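Local coordinates for bsobi restriction endonuclease (Geobacillus stearothermophilus, PDB 1DC1) that cleaves double-stranded DNA as a homodimeric type II restriction endonuclease, recognising the degenerate sequence 5'-CYCGRG-3' and cutting after the first C, at the interface of chains A and B. Residues are numbered along the deposited sequence; one frame, centred on the assembly and turned at random. Chains: chain A/B, Bsobi restriction endonuclease.

Contact 1: the interface of chains A and B. Residues chain A 113, 116-117, 120-121; chain B 39, 42-43, 119, 126.
B:Ile43, on helix 21-53 of one BsoBI subunit, and A:Leu120, on the long helix 110-152 of the other, meet in a helix-packing contact of the type II restriction endonuclease homodimer. They bury 81 and 69 Å², more than any other residue of the patch. The two side chains cross obliquely, and the tip methyl CD1 of B:Ile43 lies 3.7 Å from CD2 of A:Leu120. With CG anti to its backbone N (chi1 -176°), A:Leu120 also brings CD2 to 3.8 Å from CB of B:Tyr42, and the same methyl touches CD2 of B:Leu126. The other branch of B:Ile43, CG2, faces the carboxylate of A:Glu113, while its CG1 sits 3.7 Å above one face of the A:Arg117 guanidinium, offset toward the rim. That flat group is fixed at its edge. A:Arg117 NE donates to OE2 of A:Glu113 at 2.8 Å, a salt bridge within chain A, and NH1 and NH2 both point end-on at OG of B:Ser39. The A:Arg117 NH1 bond is the shorter, 2.9 Å to B:Ser39 OG and 158° at the hydrogen, with the hydroxyl close to the guanidinium plane. Beyond the isoleucine, CD1 of B:Leu119 presses on the ring of A:Phe116, 3.3 Å from CD1.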
loop_
_atom_site.group_PDB
_atom_site.type_symbol
_atom_site.label_atom_id
_atom_site.label_comp_id
_atom_site.label_asym_id
_atom_site.label_seq_id
_atom_site.Cartn_x
_atom_site.Cartn_y
_atom_site.Cartn_z
ATOM N N GLU A 113 24.634 7.802 -16.319
ATOM C CA GLU A 113 24.372 6.739 -15.325
ATOM C C GLU A 113 23.727 7.388 -14.086
ATOM O O GLU A 113 22.751 6.901 -13.554
ATOM C CB GLU A 113 25.653 6.040 -14.874
ATOM C CG GLU A 113 25.382 4.860 -13.940
ATOM C CD GLU A 113 24.760 3.629 -14.618
ATOM O OE1 GLU A 113 24.806 3.519 -15.870
ATOM O OE2 GLU A 113 24.233 2.760 -13.890
ATOM N N PHE A 116 20.033 8.708 -15.018
ATOM C CA PHE A 116 19.153 7.576 -15.208
ATOM C C PHE A 116 18.779 6.974 -13.851
ATOM O O PHE A 116 17.620 6.620 -13.633
ATOM C CB PHE A 116 19.846 6.507 -16.048
ATOM C CG PHE A 116 19.965 6.855 -17.504
ATOM C CD1 PHE A 116 19.340 8.008 -18.039
ATOM C CD2 PHE A 116 20.697 6.032 -18.352
ATOM C CE1 PHE A 116 19.451 8.328 -19.416
ATOM C CE2 PHE A 116 20.822 6.334 -19.739
ATOM C CZ PHE A 116 20.201 7.473 -20.268
ATOM N N ARG A 117 19.764 6.846 -12.947
ATOM C CA ARG A 117 19.514 6.295 -11.611
ATOM C C ARG A 117 18.666 7.260 -10.756
ATOM O O ARG A 117 17.769 6.822 -10.021
ATOM C CB ARG A 117 20.860 5.965 -10.939
ATOM C CG ARG A 117 21.443 4.691 -11.516
ATOM C CD ARG A 117 22.781 4.185 -10.970
ATOM N NE ARG A 117 22.874 2.804 -11.480
ATOM C CZ ARG A 117 22.285 1.728 -10.927
ATOM N NH1 ARG A 117 21.555 1.826 -9.818
ATOM N NH2 ARG A 117 22.321 0.559 -11.561
ATOM N N LEU A 120 15.099 6.828 -12.164
ATOM C CA LEU A 120 14.558 5.545 -11.789
ATOM C C LEU A 120 14.064 5.548 -10.327
ATOM O O LEU A 120 12.966 5.096 -10.041
ATOM C CB LEU A 120 15.609 4.463 -11.967
ATOM C CG LEU A 120 15.101 3.033 -11.692
ATOM C CD1 LEU A 120 14.047 2.637 -12.706
ATOM C CD2 LEU A 120 16.324 2.063 -11.746
ATOM N N PHE A 121 14.868 6.051 -9.394
ATOM C CA PHE A 121 14.451 6.082 -7.989
ATOM C C PHE A 121 13.390 7.188 -7.729
ATOM O O PHE A 121 12.461 6.988 -6.976
ATOM C CB PHE A 121 15.704 6.218 -7.100
ATOM C CG PHE A 121 16.592 4.993 -7.144
ATOM C CD1 PHE A 121 16.028 3.712 -7.107
ATOM C CD2 PHE A 121 17.974 5.099 -7.304
ATOM C CE1 PHE A 121 16.834 2.546 -7.234
ATOM C CE2 PHE A 121 18.776 3.921 -7.430
ATOM C CZ PHE A 121 18.200 2.669 -7.396
ATOM N N SER B 39 18.245 -2.880 -9.420
ATOM C CA SER B 39 18.192 -1.716 -10.301
ATOM C C SER B 39 18.854 -1.852 -11.681
ATOM O O SER B 39 18.337 -1.331 -12.687
ATOM C CB SER B 39 18.782 -0.520 -9.536
ATOM O OG SER B 39 20.177 -0.640 -9.393
ATOM N N TYR B 42 17.065 -2.526 -14.936
ATOM C CA TYR B 42 16.215 -1.398 -15.372
ATOM C C TYR B 42 17.032 -0.371 -16.130
ATOM O O TYR B 42 16.604 0.128 -17.188
ATOM C CB TYR B 42 15.518 -0.723 -14.191
ATOM C CG TYR B 42 14.470 -1.609 -13.588
ATOM C CD1 TYR B 42 14.839 -2.630 -12.714
ATOM C CD2 TYR B 42 13.116 -1.450 -13.909
ATOM C CE1 TYR B 42 13.912 -3.472 -12.167
ATOM C CE2 TYR B 42 12.140 -2.305 -13.359
ATOM C CZ TYR B 42 12.567 -3.308 -12.486
ATOM O OH TYR B 42 11.674 -4.126 -11.861
ATOM N N ILE B 43 18.206 -0.052 -15.596
ATOM C CA ILE B 43 19.081 0.911 -16.256
ATOM C C ILE B 43 19.590 0.353 -17.599
ATOM O O ILE B 43 19.666 1.076 -18.606
ATOM C CB ILE B 43 20.287 1.297 -15.356
ATOM C CG1 ILE B 43 19.793 1.861 -14.009
ATOM C CG2 ILE B 43 21.224 2.299 -16.131
ATOM C CD1 ILE B 43 18.918 3.124 -14.115
ATOM N N LEU B 119 12.305 5.841 -17.693
ATOM C CA LEU B 119 12.909 5.519 -16.384
ATOM C C LEU B 119 12.075 6.051 -15.215
ATOM O O LEU B 119 11.868 5.373 -14.209
ATOM C CB LEU B 119 14.346 6.092 -16.290
ATOM C CG LEU B 119 15.454 5.316 -17.044
ATOM C CD1 LEU B 119 16.690 6.221 -17.292
ATOM C CD2 LEU B 119 15.825 4.056 -16.236
ATOM N N LEU B 126 9.886 -0.794 -10.516
ATOM C CA LEU B 126 10.935 -1.335 -9.660
ATOM C C LEU B 126 10.430 -1.305 -8.222
ATOM O O LEU B 126 10.588 -2.267 -7.530
ATOM C CB LEU B 126 12.258 -0.556 -9.783
ATOM C CG LEU B 126 13.333 -0.940 -8.729
ATOM C CD1 LEU B 126 13.757 -2.385 -8.851
ATOM C CD2 LEU B 126 14.527 -0.046 -8.845
#

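Contact 2: the interface of chains A and B. Residues chain A 35-36, 39, 42-43, 123, 126; chain B 77, 117, 120-121.
Packed against A:Leu126, A:Ser39 and A:Gly123, the B:Leu120 side chain forms the tight part of this helix-to-helix contact in the BsoBI homodimer. CG stands anti to the backbone N (chi1 180°), and the isobutyl fork splits its duties: CD1 of B:Leu120 lies 3.7 Å from CA of A:Gly123, where no side chain intervenes, and CD2 of B:Leu120 lies 3.9 Å from CD2 of A:Leu126. The ring continues the apolar surface: CE1 of B:Phe121 lies 3.8 Å from CD2 of A:Leu126. A:Lys35 slides past this ring in the opposite direction, its CE 3.7 Å from CD1 of B:Phe121.

Water enters the polar margin. A:Asn36 meets the ring at about a right angle, its amide plane 84° from the ring plane, and its OD1 holds water 1, which also contacts NH1 of B:Arg117 and lies at the edge of the B:Phe121 ring. A second water bridges the backbone oxygens of A:Gly123 and B:Leu120. Between apolar core and water, NH1 of B:Arg117 donates to OG of A:Ser39 at 2.7 Å; the hydroxyl is tilted 17° from the guanidinium plane, and the NH2 bond to it is weak. A:Ser39 OG in turn donates to the backbone O of A:Asn36 at 2.8 Å.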
loop_
_atom_site.group_PDB
_atom_site.type_symbol
_atom_site.label_atom_id
_atom_site.label_comp_id
_atom_site.label_asym_id
_atom_site.label_seq_id
_atom_site.Cartn_x
_atom_site.Cartn_y
_atom_site.Cartn_z
ATOM N N LYS A 35 -0.879 11.974 -13.797
ATOM C CA LYS A 35 0.520 11.577 -13.643
ATOM C C LYS A 35 1.392 12.298 -14.671
ATOM O O LYS A 35 2.482 12.779 -14.343
ATOM C CB LYS A 35 0.685 10.067 -13.814
ATOM C CG LYS A 35 1.999 9.577 -13.205
ATOM C CD LYS A 35 2.052 8.066 -13.101
ATOM C CE LYS A 35 2.067 7.413 -14.484
ATOM N NZ LYS A 35 2.802 6.087 -14.392
ATOM N N ASN A 36 0.915 12.387 -15.916
ATOM C CA ASN A 36 1.688 13.073 -16.945
ATOM C C ASN A 36 1.798 14.552 -16.616
ATOM O O ASN A 36 2.849 15.148 -16.804
ATOM C CB ASN A 36 1.090 12.818 -18.306
ATOM C CG ASN A 36 1.515 11.486 -18.838
ATOM O OD1 ASN A 36 2.698 11.157 -18.797
ATOM N ND2 ASN A 36 0.563 10.688 -19.300
ATOM N N SER A 39 4.436 14.859 -13.889
ATOM C CA SER A 39 5.761 14.350 -14.257
ATOM C C SER A 39 6.788 15.399 -14.662
ATOM O O SER A 39 7.986 15.268 -14.367
ATOM C CB SER A 39 5.644 13.312 -15.401
ATOM O OG SER A 39 5.309 13.901 -16.653
ATOM N N TYR A 42 9.633 16.611 -12.378
ATOM C CA TYR A 42 10.606 15.552 -12.134
ATOM C C TYR A 42 11.655 15.500 -13.267
ATOM O O TYR A 42 12.867 15.435 -12.999
ATOM C CB TYR A 42 9.916 14.198 -12.026
ATOM C CG TYR A 42 9.169 14.051 -10.743
ATOM C CD1 TYR A 42 7.867 14.528 -10.632
ATOM C CD2 TYR A 42 9.784 13.489 -9.608
ATOM C CE1 TYR A 42 7.174 14.463 -9.412
ATOM C CE2 TYR A 42 9.102 13.412 -8.381
ATOM C CZ TYR A 42 7.794 13.907 -8.298
ATOM O OH TYR A 42 7.085 13.854 -7.121
ATOM N N ILE A 43 11.185 15.508 -14.525
ATOM C CA ILE A 43 12.094 15.490 -15.664
ATOM C C ILE A 43 12.944 16.771 -15.710
ATOM O O ILE A 43 14.127 16.708 -16.019
ATOM C CB ILE A 43 11.317 15.318 -16.978
ATOM C CG1 ILE A 43 10.487 14.034 -16.887
ATOM C CG2 ILE A 43 12.276 15.292 -18.170
ATOM C CD1 ILE A 43 11.286 12.751 -16.884
ATOM N N GLY A 123 11.147 7.926 -9.660
ATOM C CA GLY A 123 9.864 7.438 -10.133
ATOM C C GLY A 123 8.993 6.885 -9.005
ATOM O O GLY A 123 7.768 6.949 -9.050
ATOM N N LEU A 126 7.453 9.946 -7.370
ATOM C CA LEU A 126 6.307 10.445 -8.126
ATOM C C LEU A 126 5.118 9.524 -7.880
ATOM O O LEU A 126 3.997 10.016 -7.731
ATOM C CB LEU A 126 6.604 10.555 -9.630
ATOM C CG LEU A 126 5.365 10.751 -10.540
ATOM C CD1 LEU A 126 4.770 12.117 -10.287
ATOM C CD2 LEU A 126 5.721 10.609 -11.963
ATOM N N GLY B 77 3.223 7.076 -19.687
ATOM C CA GLY B 77 2.516 7.180 -18.424
ATOM C C GLY B 77 1.586 6.048 -18.079
ATOM O O GLY B 77 0.790 6.198 -17.142
ATOM N N ARG B 117 11.656 9.731 -19.413
ATOM C CA ARG B 117 10.279 9.406 -19.044
ATOM C C ARG B 117 10.093 7.927 -18.841
ATOM O O ARG B 117 9.394 7.507 -17.922
ATOM C CB ARG B 117 9.299 9.952 -20.062
ATOM C CG ARG B 117 9.116 11.438 -19.780
ATOM C CD ARG B 117 8.349 12.312 -20.839
ATOM N NE ARG B 117 8.235 13.661 -20.252
ATOM C CZ ARG B 117 7.309 14.014 -19.361
ATOM N NH1 ARG B 117 6.389 13.139 -18.950
ATOM N NH2 ARG B 117 7.361 15.217 -18.822
ATOM N N LEU B 120 11.641 7.292 -15.329
ATOM C CA LEU B 120 10.818 7.867 -14.303
ATOM C C LEU B 120 9.595 6.963 -14.010
ATOM O O LEU B 120 9.296 6.722 -12.849
ATOM C CB LEU B 120 10.329 9.253 -14.742
ATOM C CG LEU B 120 9.427 9.952 -13.715
ATOM C CD1 LEU B 120 10.332 10.277 -12.498
ATOM C CD2 LEU B 120 8.726 11.208 -14.329
ATOM N N PHE B 121 8.872 6.514 -15.049
ATOM C CA PHE B 121 7.702 5.655 -14.813
ATOM C C PHE B 121 8.115 4.214 -14.429
ATOM O O PHE B 121 7.467 3.582 -13.597
ATOM C CB PHE B 121 6.741 5.682 -16.031
ATOM C CG PHE B 121 6.129 7.055 -16.299
ATOM C CD1 PHE B 121 5.648 7.837 -15.255
ATOM C CD2 PHE B 121 6.153 7.593 -17.553
ATOM C CE1 PHE B 121 5.221 9.148 -15.472
ATOM C CE2 PHE B 121 5.731 8.888 -17.776
ATOM C CZ PHE B 121 5.270 9.671 -16.747
HETATM O O HOH W 1 4.970 10.965 -20.361
HETATM O O HOH W 2 6.750 6.923 -11.590
#

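Contact 3: the interface of chains A and B. Residues chain A 255-256, 258-260; chain B 255-256, 258-259.
A:Thr259 and B:Thr259 face each other across the two-fold relation between the copies of helix 247-270, forming a threonine-rich helix pair in the BsoBI homodimer. Each OG1 donates to a main-chain carbonyl of the other helix: A:Thr259 OG1 lies 2.7 Å from B:Lys255 O, and B:Thr259 OG1 lies 2.6 Å from A:Lys255 O. Both donors are tilted from the carbonyl plane, by 17° and 19° respectively. The two side chains slide past each other in opposite directions, and A:Thr259 OG1 and B:Thr259 OG1 lie 3.0 Å apart, within hydrogen-bond distance, but this bond would compete with one of the carbonyl bonds, since each hydroxyl has one hydrogen. Farther along the helices, the A:Thr256 and B:Thr256 hydroxyls pair at 2.6 Å between their OG1 atoms, without a decided donor. Weak bonds run from A:Asn258 ND2 to B:Thr259 OG1 and from B:Asn258 ND2 to A:Thr259 OG1.

The apolar contacts lie mainly between lysine chains and threonine methyls. OG1 of A:Thr256 and of B:Thr256 is anti to the carbonyl carbon (chi1 -53° in A:Thr256), which sets CG2 anti to the backbone N and toward the opposing lysine. The A:Lys255 and B:Lys255 chains bend at chi3 and chi4 and run over B:Thr256 and A:Thr256, while CG2 of A:Thr259 meets CG of B:Lys255 at 3.7 Å. The packing is tight where CG2 of A:Thr256 and CE of B:Lys255 stand 3.4 Å apart.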
loop_
_atom_site.group_PDB
_atom_site.type_symbol
_atom_site.label_atom_id
_atom_site.label_comp_id
_atom_site.label_asym_id
_atom_site.label_seq_id
_atom_site.Cartn_x
_atom_site.Cartn_y
_atom_site.Cartn_z
ATOM N N LYS A 255 -10.278 -4.029 3.831
ATOM C CA LYS A 255 -9.891 -4.802 5.038
ATOM C C LYS A 255 -9.336 -3.815 6.068
ATOM O O LYS A 255 -9.628 -3.899 7.247
ATOM C CB LYS A 255 -8.807 -5.843 4.720
ATOM C CG LYS A 255 -9.324 -7.188 4.129
ATOM C CD LYS A 255 -8.146 -8.208 3.963
ATOM C CE LYS A 255 -7.196 -7.918 2.775
ATOM N NZ LYS A 255 -7.602 -8.633 1.519
ATOM N N THR A 256 -8.530 -2.875 5.598
ATOM C CA THR A 256 -7.943 -1.839 6.455
ATOM C C THR A 256 -9.049 -0.992 7.109
ATOM O O THR A 256 -9.072 -0.861 8.351
ATOM C CB THR A 256 -6.995 -0.925 5.615
ATOM O OG1 THR A 256 -6.046 -1.734 4.929
ATOM C CG2 THR A 256 -6.235 0.017 6.542
ATOM N N ASN A 258 -12.183 -1.560 7.510
ATOM C CA ASN A 258 -13.019 -2.298 8.403
ATOM C C ASN A 258 -12.451 -2.353 9.826
ATOM O O ASN A 258 -13.215 -2.272 10.785
ATOM C CB ASN A 258 -13.238 -3.693 7.856
ATOM C CG ASN A 258 -14.162 -4.473 8.714
ATOM O OD1 ASN A 258 -15.358 -4.197 8.740
ATOM N ND2 ASN A 258 -13.622 -5.429 9.455
ATOM N N THR A 259 -11.126 -2.503 9.974
ATOM C CA THR A 259 -10.531 -2.480 11.294
ATOM C C THR A 259 -10.653 -1.058 11.859
ATOM O O THR A 259 -10.971 -0.896 13.061
ATOM C CB THR A 259 -9.093 -2.900 11.270
ATOM O OG1 THR A 259 -9.051 -4.298 10.971
ATOM C CG2 THR A 259 -8.447 -2.707 12.599
ATOM N N ALA A 260 -10.407 -0.034 11.023
ATOM C CA ALA A 260 -10.578 1.349 11.472
ATOM C C ALA A 260 -12.015 1.546 12.026
ATOM O O ALA A 260 -12.192 2.090 13.108
ATOM C CB ALA A 260 -10.347 2.308 10.337
ATOM N N LYS B 255 -3.947 -3.344 10.425
ATOM C CA LYS B 255 -5.413 -3.157 10.294
ATOM C C LYS B 255 -5.922 -4.151 9.233
ATOM O O LYS B 255 -6.948 -4.788 9.394
ATOM C CB LYS B 255 -5.735 -1.736 9.839
ATOM C CG LYS B 255 -5.765 -0.721 10.963
ATOM C CD LYS B 255 -6.222 0.659 10.454
ATOM C CE LYS B 255 -5.237 1.325 9.510
ATOM N NZ LYS B 255 -4.375 2.264 10.250
ATOM N N THR B 256 -5.190 -4.281 8.127
ATOM C CA THR B 256 -5.543 -5.223 7.043
ATOM C C THR B 256 -5.562 -6.685 7.543
ATOM O O THR B 256 -6.551 -7.415 7.371
ATOM C CB THR B 256 -4.544 -5.087 5.853
ATOM O OG1 THR B 256 -4.376 -3.698 5.523
ATOM C CG2 THR B 256 -5.027 -5.829 4.667
ATOM N N ASN B 258 -5.711 -7.797 10.608
ATOM C CA ASN B 258 -6.678 -8.068 11.602
ATOM C C ASN B 258 -8.032 -8.395 10.967
ATOM O O ASN B 258 -8.727 -9.261 11.475
ATOM C CB ASN B 258 -6.754 -6.919 12.567
ATOM C CG ASN B 258 -7.770 -7.170 13.631
ATOM O OD1 ASN B 258 -7.577 -8.023 14.482
ATOM N ND2 ASN B 258 -8.885 -6.460 13.565
ATOM N N THR B 259 -8.410 -7.754 9.861
ATOM C CA THR B 259 -9.682 -8.125 9.237
ATOM C C THR B 259 -9.522 -9.491 8.645
ATOM O O THR B 259 -10.436 -10.309 8.732
ATOM C CB THR B 259 -10.111 -7.169 8.156
ATOM O OG1 THR B 259 -10.366 -5.923 8.777
ATOM C CG2 THR B 259 -11.378 -7.619 7.473
#

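Contact 4: the interface of chains A and B. Residues chain A 123-124, 127, 131; chain B 123-124, 127, 131.
The middle of helix 110-152 meets its two-fold mate here, with A:Asp124 and B:Asp124 opposite each other and each directed at the opposing B:Arg131 or A:Arg131. Little surface is hidden by the arginines; the aspartates carry the contact, burying 52 and 49 Å². Their side chains cross at about a right angle, with carboxylate planes 51° apart, and two waters join them. Water 3 and water 4 each contact OD1 of both aspartates; for A:Asp124 OD1 the distance to water 3 is 2.8 Å. Those waters also lie over a face of the guanidinium groups, water 4 above A:Arg131 and water 3 above B:Arg131.

Aspartate and arginine approach tip to tip. NH1 of B:Arg131 stands 3.4 Å from OD2 of A:Asp124, a salt bridge with a weak but nearly straight hydrogen bond, 169° at the hydrogen. In the twin, A:Arg131 NH1 is 3.5 Å from B:Asp124 OD2. Each OD2 also lies against the partner's glycine: A:Asp124 OD2 is 3.5 Å from CA of B:Gly127, a close approach to bare backbone. Both arginines run extended from CG to NE. Though the weak bonds alone do not show it, the aspartates may help position A:Arg131 and B:Arg131, which interact with DNA, and may link the dimer contact to DNA binding.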
loop_
_atom_site.group_PDB
_atom_site.type_symbol
_atom_site.label_atom_id
_atom_site.label_comp_id
_atom_site.label_asym_id
_atom_site.label_seq_id
_atom_site.Cartn_x
_atom_site.Cartn_y
_atom_site.Cartn_z
ATOM N N GLY A 123 11.147 7.926 -9.660
ATOM C CA GLY A 123 9.864 7.438 -10.133
ATOM C C GLY A 123 8.993 6.885 -9.005
ATOM O O GLY A 123 7.768 6.949 -9.050
ATOM N N ASP A 124 9.621 6.334 -7.974
ATOM C CA ASP A 124 8.866 5.801 -6.850
ATOM C C ASP A 124 8.358 7.001 -6.018
ATOM O O ASP A 124 7.303 6.937 -5.362
ATOM C CB ASP A 124 9.769 4.852 -6.039
ATOM C CG ASP A 124 8.991 3.714 -5.343
ATOM O OD1 ASP A 124 7.762 3.641 -5.463
ATOM O OD2 ASP A 124 9.637 2.905 -4.665
ATOM N N GLY A 127 5.357 8.214 -7.827
ATOM C CA GLY A 127 4.290 7.273 -7.526
ATOM C C GLY A 127 3.671 7.610 -6.162
ATOM O O GLY A 127 2.423 7.633 -6.039
ATOM N N ARG A 131 -0.292 8.852 -5.338
ATOM C CA ARG A 131 -1.237 8.130 -4.490
ATOM C C ARG A 131 -1.920 9.142 -3.562
ATOM O O ARG A 131 -3.127 9.079 -3.348
ATOM C CB ARG A 131 -0.489 6.995 -3.766
ATOM C CG ARG A 131 -0.110 5.821 -4.765
ATOM C CD ARG A 131 0.858 4.807 -4.095
ATOM N NE ARG A 131 1.127 3.530 -4.802
ATOM C CZ ARG A 131 1.612 3.442 -6.044
ATOM N NH1 ARG A 131 1.878 4.518 -6.759
ATOM N NH2 ARG A 131 1.967 2.283 -6.522
ATOM N N GLY B 123 10.485 3.466 -12.579
ATOM C CA GLY B 123 10.853 3.482 -11.177
ATOM C C GLY B 123 9.707 3.001 -10.295
ATOM O O GLY B 123 9.927 2.408 -9.243
ATOM N N ASP B 124 8.466 3.254 -10.705
ATOM C CA ASP B 124 7.320 2.806 -9.896
ATOM C C ASP B 124 7.215 1.276 -10.060
ATOM O O ASP B 124 6.789 0.578 -9.144
ATOM C CB ASP B 124 6.040 3.496 -10.378
ATOM C CG ASP B 124 5.007 3.746 -9.251
ATOM O OD1 ASP B 124 5.162 3.306 -8.101
ATOM O OD2 ASP B 124 4.017 4.416 -9.545
ATOM N N GLY B 127 9.811 -0.202 -7.794
ATOM C CA GLY B 127 9.236 -0.099 -6.462
ATOM C C GLY B 127 8.253 -1.231 -6.191
ATOM O O GLY B 127 8.307 -1.828 -5.113
ATOM N N ARG B 131 8.650 -4.324 -3.315
ATOM C CA ARG B 131 7.658 -4.627 -2.262
ATOM C C ARG B 131 7.377 -6.151 -2.246
ATOM O O ARG B 131 7.308 -6.759 -1.202
ATOM C CB ARG B 131 6.383 -3.762 -2.501
ATOM C CG ARG B 131 6.684 -2.219 -2.239
ATOM C CD ARG B 131 5.515 -1.300 -2.683
ATOM N NE ARG B 131 5.610 0.112 -2.248
ATOM C CZ ARG B 131 6.576 0.943 -2.642
ATOM N NH1 ARG B 131 7.521 0.524 -3.446
ATOM N NH2 ARG B 131 6.546 2.218 -2.328
HETATM O O HOH W 3 6.337 1.360 -6.056
HETATM O O HOH W 4 5.052 4.700 -5.603
#

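Contacts 1, 2 and 4 form one cluster, with C-alpha centres about 10 to 12 Å apart, all built on helix 110-152 of both chains. Contacts 1 and 2 set it against helix 21-53 of the partner and are largely two-fold counterparts; contact 4 lies near the symmetry axis and shares A:Gly123 with contact 2. Contact 3, made by helix 247-270, is remote: its centre is about 35 Å from contact 1, 32 Å from contact 2 and 24 Å from contact 4. Two separate junctions between the same subunits fit a dimer that encircles its DNA in a tunnel.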